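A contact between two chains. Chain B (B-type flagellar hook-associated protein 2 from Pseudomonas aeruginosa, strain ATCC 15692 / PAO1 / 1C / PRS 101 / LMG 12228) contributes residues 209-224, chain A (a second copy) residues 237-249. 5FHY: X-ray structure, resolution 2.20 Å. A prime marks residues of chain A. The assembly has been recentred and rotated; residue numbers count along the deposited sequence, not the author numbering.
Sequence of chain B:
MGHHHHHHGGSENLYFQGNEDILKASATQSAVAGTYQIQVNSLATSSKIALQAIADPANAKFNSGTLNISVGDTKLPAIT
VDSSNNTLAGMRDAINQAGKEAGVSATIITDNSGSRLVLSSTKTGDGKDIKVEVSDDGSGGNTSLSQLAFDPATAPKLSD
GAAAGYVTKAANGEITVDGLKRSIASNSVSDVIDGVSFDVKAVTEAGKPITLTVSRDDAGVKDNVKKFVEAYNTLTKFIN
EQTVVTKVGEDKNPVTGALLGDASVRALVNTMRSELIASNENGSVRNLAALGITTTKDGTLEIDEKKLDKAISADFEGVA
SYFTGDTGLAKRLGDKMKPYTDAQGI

Chain B, residues 209-224: PITLTVSRDDAGVKDN
Chain A 237-249: KFINEQTVVTKVG

Two backbone hydrogen bonds between Ser215 and Val245′ anchor the contact: Val245′ N donates to Ser215 O (2.7 Å, 174°) and Ser215 N to Val245′ O (2.8 Å, 155°). This closed pair sets strand 210-215 antiparallel to the strand beginning at Val245′, with axes at 163° and 4.9 Å apart at closest approach. A third bond, Gly249′ N to Thr211 O (2.6 Å, 148°), ties the far end, where Val248′ CA also lies 3.2 Å from Thr211 O. Between them the pairing loosens: Thr213 O and Lys247′ N stand 3.6 Å apart. In register, Val214 faces Thr246′ (CA-CA 4.8 Å) and Leu212 faces Val248′ (CA-CA 4.3 Å).

These four side chains share one face of the sheet. Leu212 (t, chi2 81°) brings CD1 to 3.5 Å from Thr246′ CG2; Val214 CG1 (chi1 t) meets Val244′ CG1 (t) at 3.7 Å. Ile210 CG2 (m, m) packs 3.7 Å from Val248′ CB (m).

Beyond the strand, Phe238′ (chi1 t, chi2 80°) points toward the 218-224 segment, which turns through a cis peptide before Val221. Asp223 CB lies over one ring face, 3.7 Å from the Phe238′ centroid, while Asp218 O (3.1 Å from Phe238′ CE1) and Gly220 CA (3.3 Å from Phe238′ CZ) line its edge. Asp223 N bonds back to Ala219 O (2.6 Å), bracing this turn.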

# COMPACT_ATOMS: atom_id res chain seq x y z
N PRO B 209 31.16 36.35 -12.88
CA PRO B 209 31.86 35.32 -13.65
C PRO B 209 31.60 33.92 -13.10
O PRO B 209 31.29 33.76 -11.92
CB PRO B 209 33.33 35.71 -13.48
CG PRO B 209 33.38 36.31 -12.12
CD PRO B 209 32.07 37.06 -11.95
N ILE B 210 31.73 32.92 -13.97
CA ILE B 210 31.56 31.53 -13.57
C ILE B 210 32.87 30.96 -13.03
O ILE B 210 33.94 31.21 -13.59
CB ILE B 210 31.06 30.67 -14.75
CG1 ILE B 210 29.70 31.18 -15.24
CG2 ILE B 210 30.94 29.22 -14.36
CD1 ILE B 210 28.62 31.10 -14.20
N THR B 211 32.80 30.18 -11.95
CA THR B 211 33.96 29.43 -11.49
C THR B 211 33.96 28.05 -12.13
O THR B 211 33.00 27.30 -11.99
CB THR B 211 33.98 29.29 -9.95
OG1 THR B 211 34.00 30.59 -9.35
CG2 THR B 211 35.21 28.52 -9.51
N LEU B 212 35.05 27.71 -12.80
CA LEU B 212 35.17 26.40 -13.43
C LEU B 212 36.26 25.56 -12.77
O LEU B 212 37.43 25.95 -12.76
CB LEU B 212 35.46 26.53 -14.93
CG LEU B 212 35.64 25.20 -15.65
CD1 LEU B 212 34.27 24.62 -15.98
CD2 LEU B 212 36.49 25.35 -16.91
N THR B 213 35.88 24.41 -12.24
CA THR B 213 36.80 23.57 -11.48
C THR B 213 37.11 22.26 -12.19
O THR B 213 36.21 21.46 -12.46
CB THR B 213 36.23 23.25 -10.08
OG1 THR B 213 35.62 24.42 -9.53
CG2 THR B 213 37.35 22.79 -9.16
N VAL B 214 38.38 22.04 -12.50
CA VAL B 214 38.81 20.79 -13.13
C VAL B 214 39.40 19.87 -12.07
O VAL B 214 40.47 20.14 -11.51
CB VAL B 214 39.84 21.04 -14.25
CG1 VAL B 214 40.38 19.71 -14.77
CG2 VAL B 214 39.23 21.86 -15.37
N SER B 215 38.68 18.79 -11.79
CA SER B 215 39.07 17.81 -10.78
C SER B 215 39.61 16.53 -11.39
O SER B 215 38.94 15.87 -12.18
CB SER B 215 37.89 17.49 -9.87
OG SER B 215 37.12 18.64 -9.60
N ARG B 216 40.84 16.16 -11.02
CA ARG B 216 41.43 14.93 -11.51
C ARG B 216 40.91 13.71 -10.74
O ARG B 216 39.95 13.07 -11.15
CB ARG B 216 42.95 14.99 -11.43
N ASP B 217 41.53 13.41 -9.60
CA ASP B 217 41.21 12.18 -8.89
C ASP B 217 40.44 12.43 -7.59
O ASP B 217 40.97 12.99 -6.63
CB ASP B 217 42.48 11.39 -8.59
N ASP B 218 39.19 11.99 -7.59
CA ASP B 218 38.40 11.83 -6.38
C ASP B 218 37.97 10.38 -6.31
O ASP B 218 37.51 9.82 -7.31
CB ASP B 218 37.19 12.77 -6.39
N ALA B 219 38.14 9.77 -5.13
CA ALA B 219 37.89 8.34 -4.93
C ALA B 219 38.85 7.58 -5.83
O ALA B 219 38.60 6.44 -6.23
CB ALA B 219 36.44 7.97 -5.23
N GLY B 220 39.97 8.23 -6.15
CA GLY B 220 40.95 7.70 -7.07
C GLY B 220 42.11 7.00 -6.40
O GLY B 220 42.74 7.56 -5.50
N VAL B 221 42.41 5.79 -6.85
CA VAL B 221 41.64 5.10 -7.88
C VAL B 221 40.56 4.19 -7.29
O VAL B 221 40.03 3.31 -7.96
CB VAL B 221 42.55 4.25 -8.79
N LYS B 222 40.23 4.43 -6.02
CA LYS B 222 39.39 3.51 -5.24
C LYS B 222 37.92 3.33 -5.64
O LYS B 222 37.28 2.40 -5.16
CB LYS B 222 39.43 3.95 -3.77
N ASP B 223 37.37 4.19 -6.49
CA ASP B 223 36.01 3.94 -6.97
C ASP B 223 35.95 2.74 -7.92
O ASP B 223 35.18 1.80 -7.71
CB ASP B 223 35.44 5.18 -7.66
N ASN B 224 36.75 2.79 -8.99
CA ASN B 224 36.88 1.66 -9.91
C ASN B 224 37.65 0.49 -9.32
O ASN B 224 37.60 -0.62 -9.85
CB ASN B 224 37.55 2.10 -11.21
N LYS A 237 34.69 3.62 -17.10
CA LYS A 237 34.04 4.74 -16.44
C LYS A 237 35.07 5.56 -15.68
O LYS A 237 35.51 6.61 -16.15
CB LYS A 237 32.93 4.25 -15.50
N PHE A 238 35.43 5.08 -14.49
CA PHE A 238 36.28 5.83 -13.58
C PHE A 238 37.71 6.01 -14.13
O PHE A 238 38.47 6.84 -13.64
CB PHE A 238 36.32 5.13 -12.22
CG PHE A 238 37.08 5.88 -11.17
CD1 PHE A 238 36.50 6.94 -10.50
CD2 PHE A 238 38.38 5.53 -10.85
CE1 PHE A 238 37.19 7.63 -9.54
CE2 PHE A 238 39.08 6.22 -9.89
CZ PHE A 238 38.48 7.27 -9.23
N ILE A 239 38.05 5.24 -15.16
CA ILE A 239 39.30 5.44 -15.90
C ILE A 239 39.01 5.57 -17.40
O ILE A 239 38.19 4.83 -17.94
CB ILE A 239 40.28 4.27 -15.66
CG1 ILE A 239 40.67 4.18 -14.18
CG2 ILE A 239 41.53 4.41 -16.53
CD1 ILE A 239 41.48 5.36 -13.68
N ASN A 240 39.68 6.54 -18.04
CA ASN A 240 39.61 6.80 -19.48
C ASN A 240 38.35 7.53 -19.94
O ASN A 240 38.16 7.77 -21.13
CB ASN A 240 39.77 5.50 -20.28
N GLU A 241 37.48 7.87 -18.99
CA GLU A 241 36.33 8.72 -19.29
C GLU A 241 36.00 9.65 -18.12
O GLU A 241 35.46 10.74 -18.31
CB GLU A 241 35.10 7.87 -19.64
N GLN A 242 36.33 9.21 -16.91
CA GLN A 242 36.11 10.02 -15.72
C GLN A 242 37.40 10.20 -14.92
O GLN A 242 37.35 10.48 -13.72
CB GLN A 242 35.02 9.41 -14.84
CG GLN A 242 33.66 9.29 -15.52
CD GLN A 242 32.50 9.54 -14.58
OE1 GLN A 242 32.69 9.74 -13.38
NE2 GLN A 242 31.29 9.55 -15.12
N THR A 243 38.53 10.00 -15.57
CA THR A 243 39.83 10.22 -14.94
C THR A 243 39.98 11.70 -14.59
O THR A 243 40.53 12.05 -13.54
CB THR A 243 41.00 9.78 -15.84
N VAL A 244 39.54 12.56 -15.50
CA VAL A 244 39.52 14.00 -15.27
C VAL A 244 38.08 14.51 -15.44
O VAL A 244 37.47 14.29 -16.48
CB VAL A 244 40.47 14.74 -16.24
CG1 VAL A 244 40.54 16.22 -15.89
CG2 VAL A 244 41.86 14.13 -16.19
N VAL A 245 37.54 15.17 -14.42
CA VAL A 245 36.13 15.56 -14.43
C VAL A 245 35.93 17.06 -14.22
O VAL A 245 36.65 17.69 -13.46
CB VAL A 245 35.33 14.79 -13.34
CG1 VAL A 245 35.94 15.02 -11.96
CG2 VAL A 245 33.86 15.18 -13.34
N THR A 246 34.95 17.62 -14.93
CA THR A 246 34.69 19.05 -14.87
C THR A 246 33.26 19.31 -14.41
O THR A 246 32.39 18.48 -14.66
CB THR A 246 34.84 19.73 -16.23
OG1 THR A 246 35.90 19.11 -16.96
CG2 THR A 246 35.13 21.21 -16.07
N LYS A 247 33.04 20.42 -13.71
CA LYS A 247 31.80 21.18 -13.85
C LYS A 247 31.89 22.48 -13.05
O LYS A 247 32.61 22.54 -12.05
CB LYS A 247 30.56 20.36 -13.43
CG LYS A 247 29.31 21.20 -13.18
CD LYS A 247 28.05 20.49 -13.65
CE LYS A 247 26.83 21.40 -13.53
NZ LYS A 247 26.82 22.16 -12.25
N VAL A 248 31.18 23.50 -13.50
CA VAL A 248 31.17 24.82 -12.88
C VAL A 248 30.87 24.81 -11.38
O VAL A 248 30.37 23.83 -10.83
CB VAL A 248 30.14 25.73 -13.57
CG1 VAL A 248 30.29 25.67 -15.08
CG2 VAL A 248 28.72 25.35 -13.14
N GLY A 249 31.20 25.92 -10.72
CA GLY A 249 30.95 26.06 -9.30
C GLY A 249 30.62 27.48 -8.90
O GLY A 249 30.99 27.95 -7.82